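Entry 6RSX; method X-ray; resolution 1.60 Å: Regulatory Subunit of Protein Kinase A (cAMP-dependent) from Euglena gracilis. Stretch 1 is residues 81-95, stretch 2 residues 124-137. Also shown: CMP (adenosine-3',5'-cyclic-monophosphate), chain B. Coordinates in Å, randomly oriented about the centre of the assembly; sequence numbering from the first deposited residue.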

# COMPACT_ATOMS: atom_id res chain seq x y z
N PHE A 81 -14.18 4.62 -10.67
CA PHE A 81 -12.90 4.35 -10.05
C PHE A 81 -11.86 4.14 -11.15
O PHE A 81 -12.16 3.49 -12.17
CB PHE A 81 -13.03 3.12 -9.15
CG PHE A 81 -11.75 2.64 -8.56
CD1 PHE A 81 -11.12 3.36 -7.57
CD2 PHE A 81 -11.28 1.40 -8.86
CE1 PHE A 81 -9.91 2.88 -6.95
CE2 PHE A 81 -10.10 0.91 -8.27
CZ PHE A 81 -9.45 1.65 -7.29
N TYR A 82 -10.65 4.71 -10.99
CA TYR A 82 -9.69 4.76 -12.09
C TYR A 82 -8.35 4.14 -11.69
O TYR A 82 -7.92 4.24 -10.54
CB TYR A 82 -9.40 6.22 -12.53
CG TYR A 82 -10.63 6.94 -13.08
CD1 TYR A 82 -10.97 6.81 -14.41
CD2 TYR A 82 -11.38 7.79 -12.26
CE1 TYR A 82 -12.08 7.48 -14.94
CE2 TYR A 82 -12.49 8.46 -12.77
CZ TYR A 82 -12.83 8.32 -14.12
OH TYR A 82 -13.89 8.98 -14.66
N VAL A 83 -7.70 3.50 -12.67
CA VAL A 83 -6.27 3.16 -12.56
C VAL A 83 -5.53 3.79 -13.73
O VAL A 83 -5.94 3.69 -14.88
CB VAL A 83 -6.04 1.63 -12.54
CG1 VAL A 83 -4.53 1.27 -12.29
CG2 VAL A 83 -6.91 0.93 -11.49
N ILE A 84 -4.37 4.41 -13.45
CA ILE A 84 -3.60 5.05 -14.50
C ILE A 84 -2.87 3.97 -15.31
O ILE A 84 -2.17 3.12 -14.75
CB ILE A 84 -2.59 6.04 -13.90
CG1 ILE A 84 -3.34 7.20 -13.20
CG2 ILE A 84 -1.71 6.57 -15.03
CD1 ILE A 84 -2.40 8.22 -12.48
N GLU A 85 -2.99 4.05 -16.64
CA GLU A 85 -2.19 3.22 -17.53
C GLU A 85 -0.95 3.97 -18.01
O GLU A 85 0.17 3.44 -17.93
CB GLU A 85 -3.04 2.78 -18.74
CG GLU A 85 -2.25 1.82 -19.67
CD GLU A 85 -3.17 1.31 -20.79
OE1 GLU A 85 -3.93 2.13 -21.37
OE2 GLU A 85 -3.19 0.08 -21.03
N SER A 86 -1.12 5.23 -18.46
CA SER A 86 -0.02 6.07 -18.95
C SER A 86 -0.18 7.48 -18.41
O SER A 86 -1.31 7.95 -18.21
CB SER A 86 -0.03 6.24 -20.47
OG SER A 86 -0.34 5.06 -21.15
N GLY A 87 0.95 8.17 -18.23
CA GLY A 87 0.91 9.57 -17.86
C GLY A 87 0.96 9.73 -16.36
O GLY A 87 0.98 8.78 -15.59
N THR A 88 0.97 10.99 -15.92
CA THR A 88 0.91 11.29 -14.50
C THR A 88 -0.23 12.28 -14.25
O THR A 88 -0.64 13.02 -15.15
CB THR A 88 2.21 11.85 -13.96
OG1 THR A 88 2.45 13.14 -14.56
CG2 THR A 88 3.39 10.81 -14.24
N CYS A 89 -0.71 12.30 -13.02
CA CYS A 89 -1.82 13.15 -12.58
C CYS A 89 -1.45 13.84 -11.29
O CYS A 89 -0.77 13.25 -10.44
CB CYS A 89 -3.14 12.33 -12.34
SG CYS A 89 -3.86 11.63 -13.82
N ASN A 90 -1.90 15.08 -11.12
CA ASN A 90 -1.73 15.79 -9.86
C ASN A 90 -2.99 15.65 -9.02
O ASN A 90 -4.10 15.84 -9.52
CB ASN A 90 -1.43 17.27 -10.07
CG ASN A 90 0.04 17.49 -10.54
OD1 ASN A 90 0.87 16.60 -10.39
ND2 ASN A 90 0.33 18.63 -11.12
N ILE A 91 -2.79 15.36 -7.74
CA ILE A 91 -3.86 15.38 -6.73
C ILE A 91 -3.86 16.77 -6.12
O ILE A 91 -2.84 17.20 -5.54
CB ILE A 91 -3.63 14.31 -5.66
CG1 ILE A 91 -3.48 12.92 -6.27
CG2 ILE A 91 -4.74 14.39 -4.60
CD1 ILE A 91 -4.65 12.47 -7.19
N LEU A 92 -4.97 17.48 -6.26
CA LEU A 92 -5.12 18.86 -5.77
C LEU A 92 -6.28 18.92 -4.78
O LEU A 92 -7.35 18.37 -5.05
CB LEU A 92 -5.39 19.82 -6.94
CG LEU A 92 -4.34 19.76 -8.06
CD1 LEU A 92 -4.91 20.12 -9.38
CD2 LEU A 92 -3.29 20.75 -7.67
N ILE A 93 -6.07 19.57 -3.64
CA ILE A 93 -7.12 19.64 -2.63
C ILE A 93 -7.30 21.09 -2.18
O ILE A 93 -6.34 21.74 -1.75
CB ILE A 93 -6.84 18.71 -1.44
CG1 ILE A 93 -6.71 17.26 -1.93
CG2 ILE A 93 -7.97 18.87 -0.35
CD1 ILE A 93 -6.28 16.26 -0.81
N GLN A 94 -8.54 21.57 -2.26
CA GLN A 94 -8.89 22.89 -1.73
C GLN A 94 -9.32 22.74 -0.28
O GLN A 94 -9.97 21.76 0.09
CB GLN A 94 -10.09 23.47 -2.51
CG GLN A 94 -9.85 23.63 -3.99
CD GLN A 94 -11.15 23.65 -4.72
OE1 GLN A 94 -11.51 22.67 -5.38
NE2 GLN A 94 -11.89 24.75 -4.59
N PRO A 95 -9.05 23.76 0.53
CA PRO A 95 -9.53 23.73 1.92
C PRO A 95 -11.00 24.05 2.03
O PRO A 95 -11.63 23.73 3.04
CB PRO A 95 -8.70 24.83 2.59
CG PRO A 95 -8.33 25.74 1.49
CD PRO A 95 -8.14 24.88 0.28
N ARG A 124 -16.38 13.93 -4.15
CA ARG A 124 -14.91 13.75 -4.34
C ARG A 124 -14.10 14.59 -3.36
O ARG A 124 -14.33 15.80 -3.18
CB ARG A 124 -14.49 14.14 -5.76
CG ARG A 124 -15.10 13.36 -6.94
CD ARG A 124 -14.88 11.84 -6.84
NE ARG A 124 -15.29 11.19 -8.08
CZ ARG A 124 -15.13 9.90 -8.30
NH1 ARG A 124 -14.56 9.15 -7.35
NH2 ARG A 124 -15.49 9.38 -9.49
N ALA A 125 -13.04 13.99 -2.77
CA ALA A 125 -12.19 14.67 -1.80
C ALA A 125 -11.03 15.47 -2.42
O ALA A 125 -10.34 16.21 -1.72
CB ALA A 125 -11.62 13.64 -0.79
N ALA A 126 -10.79 15.32 -3.72
CA ALA A 126 -9.68 15.98 -4.37
C ALA A 126 -10.03 16.12 -5.84
O ALA A 126 -10.83 15.34 -6.37
CB ALA A 126 -8.39 15.14 -4.19
N SER A 127 -9.41 17.10 -6.48
CA SER A 127 -9.37 17.13 -7.93
C SER A 127 -8.19 16.29 -8.42
O SER A 127 -7.14 16.21 -7.77
CB SER A 127 -9.21 18.57 -8.42
OG SER A 127 -10.33 19.40 -8.01
N VAL A 128 -8.34 15.71 -9.61
CA VAL A 128 -7.25 14.94 -10.22
C VAL A 128 -7.04 15.48 -11.63
O VAL A 128 -7.94 15.37 -12.48
CB VAL A 128 -7.56 13.43 -10.26
CG1 VAL A 128 -6.35 12.64 -10.83
CG2 VAL A 128 -7.93 12.94 -8.88
N GLN A 129 -5.86 16.06 -11.88
CA GLN A 129 -5.61 16.77 -13.13
C GLN A 129 -4.52 16.06 -13.92
O GLN A 129 -3.45 15.76 -13.37
CB GLN A 129 -5.19 18.21 -12.85
CG GLN A 129 -4.93 18.99 -14.11
CD GLN A 129 -4.68 20.47 -13.82
OE1 GLN A 129 -4.18 20.82 -12.77
NE2 GLN A 129 -5.08 21.34 -14.76
N ALA A 130 -4.76 15.81 -15.21
CA ALA A 130 -3.73 15.21 -16.04
C ALA A 130 -2.57 16.19 -16.16
O ALA A 130 -2.76 17.37 -16.46
CB ALA A 130 -4.27 14.87 -17.42
N VAL A 131 -1.34 15.70 -15.95
CA VAL A 131 -0.16 16.53 -16.15
C VAL A 131 0.29 16.37 -17.59
O VAL A 131 0.40 17.35 -18.33
CB VAL A 131 0.95 16.15 -15.17
CG1 VAL A 131 2.26 16.94 -15.48
CG2 VAL A 131 0.52 16.42 -13.75
N SER A 132 0.59 15.14 -17.98
CA SER A 132 0.79 14.74 -19.36
C SER A 132 -0.56 14.36 -19.97
O SER A 132 -1.59 14.39 -19.29
CB SER A 132 1.74 13.56 -19.41
OG SER A 132 1.15 12.46 -18.71
N ASN A 133 -0.57 13.96 -21.23
CA ASN A 133 -1.69 13.16 -21.71
C ASN A 133 -1.73 11.88 -20.89
O ASN A 133 -0.69 11.32 -20.54
CB ASN A 133 -1.52 12.81 -23.18
CG ASN A 133 -1.56 14.03 -24.06
OD1 ASN A 133 -2.11 15.08 -23.70
ND2 ASN A 133 -0.97 13.89 -25.25
N VAL A 134 -2.94 11.42 -20.58
CA VAL A 134 -3.09 10.29 -19.67
C VAL A 134 -4.01 9.25 -20.31
O VAL A 134 -5.00 9.59 -21.01
CB VAL A 134 -3.63 10.75 -18.29
CG1 VAL A 134 -4.15 9.57 -17.47
CG2 VAL A 134 -2.59 11.56 -17.48
N ARG A 135 -3.69 7.99 -20.09
CA ARG A 135 -4.56 6.87 -20.41
C ARG A 135 -4.96 6.20 -19.11
O ARG A 135 -4.12 5.97 -18.24
CB ARG A 135 -3.88 5.85 -21.33
CG ARG A 135 -3.61 6.28 -22.77
CD ARG A 135 -3.19 5.08 -23.70
NE ARG A 135 -2.07 4.27 -23.18
CZ ARG A 135 -1.73 3.08 -23.67
NH1 ARG A 135 -2.42 2.57 -24.70
NH2 ARG A 135 -0.72 2.41 -23.13
N LEU A 136 -6.26 5.86 -18.97
CA LEU A 136 -6.76 5.27 -17.73
C LEU A 136 -7.60 4.04 -18.07
O LEU A 136 -8.17 3.96 -19.16
CB LEU A 136 -7.70 6.25 -16.97
CG LEU A 136 -7.26 7.71 -16.75
CD1 LEU A 136 -8.41 8.66 -16.50
CD2 LEU A 136 -6.39 7.73 -15.54
N TRP A 137 -7.69 3.12 -17.12
CA TRP A 137 -8.74 2.09 -17.12
C TRP A 137 -9.71 2.40 -15.99
O TRP A 137 -9.31 2.78 -14.90
CB TRP A 137 -8.11 0.70 -16.93
CG TRP A 137 -7.44 0.19 -18.19
CD1 TRP A 137 -6.07 0.16 -18.49
CD2 TRP A 137 -8.10 -0.37 -19.30
NE1 TRP A 137 -5.89 -0.38 -19.74
CE2 TRP A 137 -7.11 -0.73 -20.25
CE3 TRP A 137 -9.44 -0.64 -19.58
CZ2 TRP A 137 -7.44 -1.32 -21.47
CZ3 TRP A 137 -9.77 -1.22 -20.79
CH2 TRP A 137 -8.78 -1.56 -21.72
P CMP B . -12.42 10.35 -4.21
O1P CMP B . -13.58 9.47 -4.78
O2P CMP B . -12.58 11.24 -3.05
O5' CMP B . -11.93 11.35 -5.37
C5' CMP B . -10.64 11.96 -5.31
C4' CMP B . -9.65 10.86 -5.07
O4' CMP B . -8.30 11.30 -4.88
C3' CMP B . -9.91 10.09 -3.80
O3' CMP B . -11.10 9.32 -3.88
C2' CMP B . -8.62 9.28 -3.63
O2' CMP B . -8.72 8.10 -4.41
C1' CMP B . -7.58 10.23 -4.27
N9 CMP B . -6.64 10.83 -3.32
C8 CMP B . -5.27 10.86 -3.47
N7 CMP B . -4.76 11.52 -2.45
C5 CMP B . -5.78 11.87 -1.65
C6 CMP B . -5.74 12.54 -0.46
N6 CMP B . -4.63 13.08 0.30
N1 CMP B . -6.83 12.78 0.23
C2 CMP B . -8.03 12.38 -0.31
N3 CMP B . -8.09 11.69 -1.50
C4 CMP B . -6.95 11.45 -2.17
O HOH W 1 1.87 3.35 -21.65
O HOH W 2 -1.77 20.51 -11.81
O HOH W 3 -9.58 20.77 -5.87

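Two antiparallel strand pairings, separated by a corner and a short loop, join the stretches through backbone hydrogen bonds, with apolar packing on one face, a mix of polar and apolar side chains on the other, and cyclic AMP bound at one end. In the first ladder, Val 83 and Trp 137 form a hydrogen-bonded pair: Val 83 N donates to Trp 137 O (2.8 Å) and Trp 137 N to Val 83 O (2.9 Å). Ile 84 and Leu 136 follow as a non-hydrogen-bonded pair.

The register then slips by one residue in a beta bulge. Arg 135 O accepts from two successive amides, Glu 85 N at 2.7 Å and Ser 86 N at 3.1 Å, while Arg 135 N returns a bond to Ser 86 O (3.0 Å). The CA-to-CB bond of Glu 85 points toward the partner stretch, and its carboxylate reaches two residues there. Its OE2 accepts a hydrogen bond from Trp 137 NE1 (3.0 Å) at the indole edge. Its OE1 forms a salt bridge with Arg 135, 3.4 Å from NE, but sits over a face of the guanidinium, so the attraction is one of charge and no N-H points at it. Arg 135 NE instead donates to Ser 86 OG (2.8 Å, 169°), and water 1 bonds to both Ser 86 OG (2.8 Å) and Arg 135 NH2 (3.1 Å).

Gly 87 has phi/psi of 93°/178°, at which a CB would jam against the preceding carbonyl; an ideal CB would also lie 2.4 Å from Asn 133 O. The absent side chain lets the opposing loop come close, with Gly 87 CA 3.0 Å from Ser 132 OG. That hydroxyl donates to Asn 133 O (2.8 Å) and accepts from Thr 88 N (3.2 Å).

Still within the loops, Val 131 N donates to Thr 88 O (2.9 Å), just before the second ladder begins at Cys 89 and Ala 130. Asn 90 and Gln 129 exchange bonds, Asn 90 N to Gln 129 O at 2.8 Å and Gln 129 N to Asn 90 O at 3.0 Å; Leu 92 and Ser 127 repeat the pattern, Leu 92 N to Ser 127 O at 2.9 Å and Ser 127 N to Leu 92 O at 2.8 Å. On the face carrying Asn 90 and Gln 129, water 2 accepts from Asn 90 ND2 (2.9 Å) and donates to Gln 129 OE1 (2.6 Å). The face of Cys 89, Ile 91 and Val 128 is apolar: Cys 89 CB meets Val 128 CG1 at 3.6 Å.

Near the nucleotide, Ala 126 CB packs 3.7 Å from Ile 91 CG2 and 3.5 Å from Ile 93 CG1. Both isoleucines also reach the adenine, Ile 91 CG2 lying 3.6 Å from CMP N7, while Arg 124 NH1 and Ala 125 N donate to phosphate oxygens O1P and O2P of CMP, each at 2.8 Å.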